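PDB 4K0D: periplasmic sensor hybrid histidine kinase from Anaeromyxobacter dehalogenans, which probably senses signals through its periplasmic helical-bundle domain and passes them on by ATP-dependent phosphorylation of a histidine in its cytoplasmic kinase part. Local coordinates for residues B[122-125]-B[126-130]. Numbering follows the deposited sequence. Where two conformers were deposited one is given.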
# COMPACT_ATOMS: atom_id res chain seq x y z
N GLU B 122 -15.86 11.23 -1.02
CA GLU B 122 -15.48 11.81 0.23
C GLU B 122 -14.66 10.76 1.01
O GLU B 122 -13.56 11.03 1.53
CB GLU B 122 -16.74 12.20 0.97
CG GLU B 122 -16.52 12.79 2.30
CD GLU B 122 -17.74 13.56 2.80
OE1 GLU B 122 -18.67 13.80 1.98
OE2 GLU B 122 -17.75 13.92 3.99
N LEU B 123 -15.18 9.56 1.06
CA LEU B 123 -14.48 8.49 1.77
C LEU B 123 -13.12 8.28 1.13
O LEU B 123 -12.12 8.10 1.82
CB LEU B 123 -15.32 7.23 1.69
CG LEU B 123 -14.89 6.06 2.52
CD1 LEU B 123 -14.31 6.43 3.87
CD2 LEU B 123 -16.15 5.19 2.68
N LEU B 124 -13.06 8.28 -0.19
CA LEU B 124 -11.78 8.01 -0.81
C LEU B 124 -10.82 9.16 -0.56
O LEU B 124 -9.62 8.96 -0.43
CB LEU B 124 -11.91 7.82 -2.28
CG LEU B 124 -12.67 6.55 -2.65
CD1 LEU B 124 -12.90 6.54 -4.17
CD2 LEU B 124 -11.85 5.33 -2.15
N SER B 125 -11.37 10.37 -0.50
CA SER B 125 -10.54 11.53 -0.27
C SER B 125 -9.89 11.41 1.12
O SER B 125 -8.67 11.60 1.26
CB SER B 125 -11.35 12.81 -0.39
OG SER B 125 -10.64 13.90 0.19
N LEU B 126 -10.72 11.18 2.14
CA LEU B 126 -10.22 10.94 3.46
C LEU B 126 -9.14 9.88 3.45
O LEU B 126 -8.09 10.04 4.06
CB LEU B 126 -11.33 10.45 4.37
CG LEU B 126 -12.31 11.50 4.83
CD1 LEU B 126 -13.40 10.84 5.68
CD2 LEU B 126 -11.58 12.57 5.62
N LEU B 127 -9.40 8.77 2.78
CA LEU B 127 -8.46 7.67 2.85
C LEU B 127 -7.14 8.09 2.29
O LEU B 127 -6.08 7.77 2.86
CB LEU B 127 -8.94 6.46 2.06
CG LEU B 127 -9.66 5.50 2.98
CD1 LEU B 127 -10.49 4.55 2.12
CD2 LEU B 127 -8.68 4.72 3.84
N ARG B 128 -7.17 8.80 1.17
CA ARG B 128 -5.93 9.19 0.54
C ARG B 128 -5.20 10.25 1.40
O ARG B 128 -3.96 10.29 1.46
CB ARG B 128 -6.18 9.68 -0.88
CG ARG B 128 -6.35 8.54 -1.88
CD ARG B 128 -7.19 8.94 -3.09
NE ARG B 128 -7.53 7.76 -3.90
CZ ARG B 128 -8.43 7.76 -4.88
NH1 ARG B 128 -9.08 8.89 -5.19
NH2 ARG B 128 -8.68 6.64 -5.56
N THR B 129 -5.96 11.08 2.09
CA THR B 129 -5.29 12.05 2.99
C THR B 129 -4.61 11.27 4.10
O THR B 129 -3.44 11.53 4.45
CB THR B 129 -6.23 13.14 3.62
OG1 THR B 129 -6.79 13.91 2.56
CG2 THR B 129 -5.43 14.08 4.46
N PHE B 130 -5.36 10.35 4.70
CA PHE B 130 -4.79 9.45 5.70
C PHE B 130 -3.51 8.79 5.19
O PHE B 130 -2.53 8.70 5.90
CB PHE B 130 -5.75 8.35 6.09
CG PHE B 130 -5.09 7.30 6.93
CD1 PHE B 130 -4.33 6.30 6.34
CD2 PHE B 130 -5.17 7.36 8.30
CE1 PHE B 130 -3.70 5.34 7.12
CE2 PHE B 130 -4.55 6.41 9.08
CZ PHE B 130 -3.81 5.40 8.48
O HOH W 1 -9.25 14.62 2.60
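Residues 122-130 form two and a half turns of the last long helix (117-145) of this periplasmic helical-bundle sensor domain, a compact example of a helix whose backbone bonds join each residue to the one four further on while its faces meet different neighbours. Four successive rungs join Glu122, Leu123, Leu124 and Ser125 to Leu126, Leu127, Arg128 and Thr129. The first, Leu126 N to Glu122 O at 2.9 Å, is almost straight at the hydrogen (174°); Arg128 N reaches Leu124 O over the same 2.9 Å but more bent. On the face turned into the bundle, Leu123 and Leu126 both touch Ile82 of helix 73-102, whereas Leu124 and Leu127 pack against Val30 and Leu26 of helix 16-42. The helix thus touches both of these others.

Arg128 belongs to the second of these sides. Its CG stands beside the backbone N, anti to the carbonyl carbon (chi1 -80°), and the chain then runs extended to NE, passing Leu124 O with CD 3.6 Å away. Arg128 was modelled in two conformers, so the placing of its end is provisional: in the one described, the guanidinium lies with one face over Leu124 CB, 4.2 Å from NH1 and offset toward the rim of the group, and NE is buried without a polar partner. Beyond the turn, Arg128 also packs on Glu27 and on Gln135 of the second subunit, placing it at the dimer contact.

The polar side is bridged by solvent. With Ser125 OG held anti to its own N (chi1 164°), the hydroxyl meets a single water that also bonds to Thr129 OG1, 2.9 Å from Ser125 OG and 2.6 Å from Thr129 OG1.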